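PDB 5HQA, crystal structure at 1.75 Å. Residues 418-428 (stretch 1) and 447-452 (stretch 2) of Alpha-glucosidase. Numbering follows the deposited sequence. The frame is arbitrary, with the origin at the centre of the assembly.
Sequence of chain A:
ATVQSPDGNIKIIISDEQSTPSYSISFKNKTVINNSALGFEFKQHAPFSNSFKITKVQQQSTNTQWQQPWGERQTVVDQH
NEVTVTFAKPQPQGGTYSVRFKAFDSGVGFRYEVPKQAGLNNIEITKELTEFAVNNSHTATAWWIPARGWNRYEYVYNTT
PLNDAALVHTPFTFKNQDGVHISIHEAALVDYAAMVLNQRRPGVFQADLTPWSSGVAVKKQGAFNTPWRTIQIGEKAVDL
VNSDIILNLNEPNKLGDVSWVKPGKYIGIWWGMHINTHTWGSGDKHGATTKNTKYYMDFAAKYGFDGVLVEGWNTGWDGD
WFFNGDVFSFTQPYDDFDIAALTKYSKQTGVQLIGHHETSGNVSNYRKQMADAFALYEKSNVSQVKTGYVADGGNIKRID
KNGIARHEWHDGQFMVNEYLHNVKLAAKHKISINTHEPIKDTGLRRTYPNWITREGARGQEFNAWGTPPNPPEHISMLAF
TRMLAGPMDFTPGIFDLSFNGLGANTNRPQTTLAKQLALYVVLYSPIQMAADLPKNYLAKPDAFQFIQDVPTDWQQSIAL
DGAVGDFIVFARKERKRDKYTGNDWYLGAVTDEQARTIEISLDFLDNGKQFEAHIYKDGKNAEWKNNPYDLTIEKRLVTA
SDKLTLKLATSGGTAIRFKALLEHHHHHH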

# COMPACT_ATOMS: atom_id res chain seq x y z
N GLU A 418 -15.57 6.73 -5.62
CA GLU A 418 -16.07 5.46 -6.13
C GLU A 418 -15.49 4.29 -5.34
O GLU A 418 -16.21 3.34 -4.99
CB GLU A 418 -15.74 5.34 -7.61
CG GLU A 418 -16.53 4.31 -8.37
CD GLU A 418 -18.02 4.64 -8.48
OE1 GLU A 418 -18.39 5.84 -8.54
OE2 GLU A 418 -18.82 3.68 -8.50
N TYR A 419 -14.18 4.33 -5.03
CA TYR A 419 -13.58 3.26 -4.24
C TYR A 419 -14.22 3.18 -2.86
O TYR A 419 -14.53 2.08 -2.37
CB TYR A 419 -12.08 3.47 -4.09
CG TYR A 419 -11.23 3.29 -5.32
CD1 TYR A 419 -11.11 2.03 -5.93
CD2 TYR A 419 -10.51 4.35 -5.86
CE1 TYR A 419 -10.31 1.87 -7.06
CE2 TYR A 419 -9.71 4.20 -6.98
CZ TYR A 419 -9.62 2.96 -7.58
OH TYR A 419 -8.81 2.80 -8.68
N LEU A 420 -14.37 4.32 -2.20
CA LEU A 420 -14.90 4.30 -0.84
C LEU A 420 -16.35 3.84 -0.82
O LEU A 420 -16.76 3.15 0.12
CB LEU A 420 -14.74 5.68 -0.19
CG LEU A 420 -15.10 5.68 1.30
CD1 LEU A 420 -14.24 4.68 2.06
CD2 LEU A 420 -14.97 7.07 1.91
N HIS A 421 -17.13 4.18 -1.84
CA HIS A 421 -18.49 3.66 -1.90
C HIS A 421 -18.49 2.13 -1.91
O HIS A 421 -19.28 1.50 -1.20
CB HIS A 421 -19.22 4.18 -3.14
CG HIS A 421 -20.48 3.42 -3.44
ND1 HIS A 421 -21.62 3.56 -2.68
CD2 HIS A 421 -20.76 2.49 -4.38
CE1 HIS A 421 -22.56 2.76 -3.16
NE2 HIS A 421 -22.07 2.10 -4.19
N ASN A 422 -17.60 1.54 -2.72
CA ASN A 422 -17.48 0.09 -2.80
C ASN A 422 -17.13 -0.51 -1.44
O ASN A 422 -17.75 -1.49 -0.99
CB ASN A 422 -16.43 -0.25 -3.86
CG ASN A 422 -16.21 -1.74 -4.03
OD1 ASN A 422 -15.16 -2.27 -3.67
ND2 ASN A 422 -17.20 -2.43 -4.60
N VAL A 423 -16.16 0.09 -0.75
CA VAL A 423 -15.73 -0.40 0.56
C VAL A 423 -16.85 -0.27 1.59
O VAL A 423 -17.09 -1.19 2.38
CB VAL A 423 -14.46 0.36 1.00
CG1 VAL A 423 -14.14 0.09 2.47
CG2 VAL A 423 -13.28 -0.02 0.10
N LYS A 424 -17.54 0.87 1.60
CA LYS A 424 -18.61 1.06 2.58
C LYS A 424 -19.78 0.13 2.31
O LYS A 424 -20.39 -0.40 3.25
CB LYS A 424 -19.08 2.51 2.56
CG LYS A 424 -18.15 3.51 3.22
CD LYS A 424 -18.67 4.90 2.91
CE LYS A 424 -18.21 5.94 3.89
NZ LYS A 424 -18.72 7.28 3.49
N LEU A 425 -20.14 -0.06 1.04
CA LEU A 425 -21.21 -1.00 0.72
C LEU A 425 -20.80 -2.42 1.09
O LEU A 425 -21.61 -3.18 1.64
CB LEU A 425 -21.58 -0.90 -0.76
CG LEU A 425 -22.75 -1.79 -1.19
CD1 LEU A 425 -23.99 -1.44 -0.39
CD2 LEU A 425 -23.02 -1.62 -2.67
N ALA A 426 -19.55 -2.80 0.80
CA ALA A 426 -19.07 -4.12 1.20
C ALA A 426 -19.18 -4.32 2.70
O ALA A 426 -19.56 -5.41 3.17
CB ALA A 426 -17.62 -4.31 0.74
N ALA A 427 -18.86 -3.28 3.48
CA ALA A 427 -18.92 -3.40 4.93
C ALA A 427 -20.33 -3.70 5.42
O ALA A 427 -20.50 -4.41 6.42
CB ALA A 427 -18.39 -2.13 5.59
N LYS A 428 -21.36 -3.18 4.74
CA LYS A 428 -22.72 -3.52 5.13
C LYS A 428 -23.02 -5.00 4.95
O LYS A 428 -23.97 -5.51 5.56
CB LYS A 428 -23.73 -2.70 4.33
CG LYS A 428 -23.68 -1.21 4.61
CD LYS A 428 -24.72 -0.47 3.79
CE LYS A 428 -24.83 0.99 4.22
NZ LYS A 428 -23.51 1.69 4.17
N THR A 447 -9.98 3.96 9.56
CA THR A 447 -11.36 4.41 9.62
C THR A 447 -12.33 3.32 9.16
O THR A 447 -13.43 3.19 9.70
CB THR A 447 -11.52 5.66 8.76
OG1 THR A 447 -10.43 6.56 9.02
CG2 THR A 447 -12.84 6.36 9.05
N TYR A 448 -11.92 2.55 8.14
CA TYR A 448 -12.73 1.50 7.53
C TYR A 448 -11.90 0.23 7.52
O TYR A 448 -11.26 -0.11 6.52
CB TYR A 448 -13.15 1.89 6.11
CG TYR A 448 -13.90 3.19 6.10
CD1 TYR A 448 -15.24 3.25 6.47
CD2 TYR A 448 -13.25 4.37 5.76
CE1 TYR A 448 -15.92 4.45 6.48
CE2 TYR A 448 -13.93 5.58 5.77
CZ TYR A 448 -15.26 5.61 6.13
OH TYR A 448 -15.93 6.81 6.14
N PRO A 449 -11.88 -0.50 8.64
CA PRO A 449 -10.97 -1.64 8.76
C PRO A 449 -11.29 -2.82 7.86
O PRO A 449 -10.56 -3.81 7.90
CB PRO A 449 -11.10 -2.03 10.24
CG PRO A 449 -11.55 -0.75 10.93
CD PRO A 449 -12.46 -0.10 9.94
N ASN A 450 -12.34 -2.77 7.04
CA ASN A 450 -12.53 -3.83 6.06
C ASN A 450 -11.79 -3.55 4.76
O ASN A 450 -11.80 -4.40 3.86
CB ASN A 450 -14.02 -4.05 5.77
CG ASN A 450 -14.63 -2.90 5.02
OD1 ASN A 450 -14.38 -1.74 5.34
ND2 ASN A 450 -15.42 -3.21 4.00
N TRP A 451 -11.14 -2.39 4.63
CA TRP A 451 -10.30 -2.10 3.47
C TRP A 451 -8.91 -2.65 3.78
O TRP A 451 -8.00 -1.94 4.21
CB TRP A 451 -10.27 -0.61 3.17
CG TRP A 451 -9.99 -0.31 1.71
CD1 TRP A 451 -9.60 -1.20 0.75
CD2 TRP A 451 -10.13 0.95 1.06
NE1 TRP A 451 -9.48 -0.56 -0.46
CE2 TRP A 451 -9.80 0.76 -0.30
CE3 TRP A 451 -10.51 2.23 1.48
CZ2 TRP A 451 -9.83 1.79 -1.24
CZ3 TRP A 451 -10.54 3.26 0.55
CH2 TRP A 451 -10.21 3.03 -0.79
N ILE A 452 -8.75 -3.96 3.56
CA ILE A 452 -7.65 -4.66 4.22
C ILE A 452 -6.33 -4.53 3.47
O ILE A 452 -5.27 -4.49 4.10
CB ILE A 452 -8.02 -6.14 4.45
CG1 ILE A 452 -8.44 -6.82 3.15
CG2 ILE A 452 -9.13 -6.24 5.48
CD1 ILE A 452 -8.72 -8.30 3.31

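Residues 418-428 form helix, held by regular i to i+4 backbone hydrogen bonds such as Val 423 N to Tyr 419 O (3.0 Å), and one flank of it receives a short, turning segment, residues 447-452. The two stretches bury 425 Å² between them, both sides summed. Their backbones come nearest at Val 423 and Trp 451, whose CA atoms lie 6.4 Å apart, and at Ala 427 and Asn 450, with CA atoms 6.5 Å apart.

Thr 447 leads into the contact without touching the helix. Tyr 448 then opens a type I beta turn that runs to Trp 451 and is closed by a hydrogen bond from Trp 451 N to Tyr 448 O (3.0 Å). The Tyr 448 side chain (chi1 m) points toward the helix. Leu 420 CD1 sits over one face of its ring, 4.1 Å from the centroid and 23° off the normal, a CH-pi contact. Lys 424, extended beyond chi1, brings CE to 3.3 Å from Tyr 448 OH; CE is the closest atom of the lysine, and no hydrogen bond is formed. Nearer the backbone, Val 423 CG1 lies 4.2 Å from Tyr 448 CB.

Pro 449 points away from the helix and makes no contact with it.

Asn 450 (chi1 p) supplies the one hydrogen bond between the stretches: ND2 donates to Val 423 O at 3.1 Å, with a nearly straight angle of 168° at the hydrogen. The same carbonyl accepts the helical bond from Ala 427 N (3.0 Å to Val 423 O), so the amide adds a second donor to an oxygen already engaged in the helix. This brings Asn 450 ND2 to 3.5 Å from Ala 427 N, but both are donors and no bond joins them. Ala 427 CB also lies 3.5 Å from Asn 450 ND2. Asn 450 OD1 is less well served: it is buried with no polar partner in the model, and Val 423 CG1 lies 3.4 Å from it.

Trp 451 (chi1 t) starts sideways from its CA, but its indole comes nearer the helix. Val 423 CG2 packs over one face, 3.5 Å from the centroid of the five-membered ring and 14° off the normal, a close CH-pi contact. The six-membered ring reaches the preceding helical turn, where Trp 451 CH2 lies 3.8 Å from Tyr 419 CB and Trp 451 CZ3 4.2 Å from Leu 420 CD1.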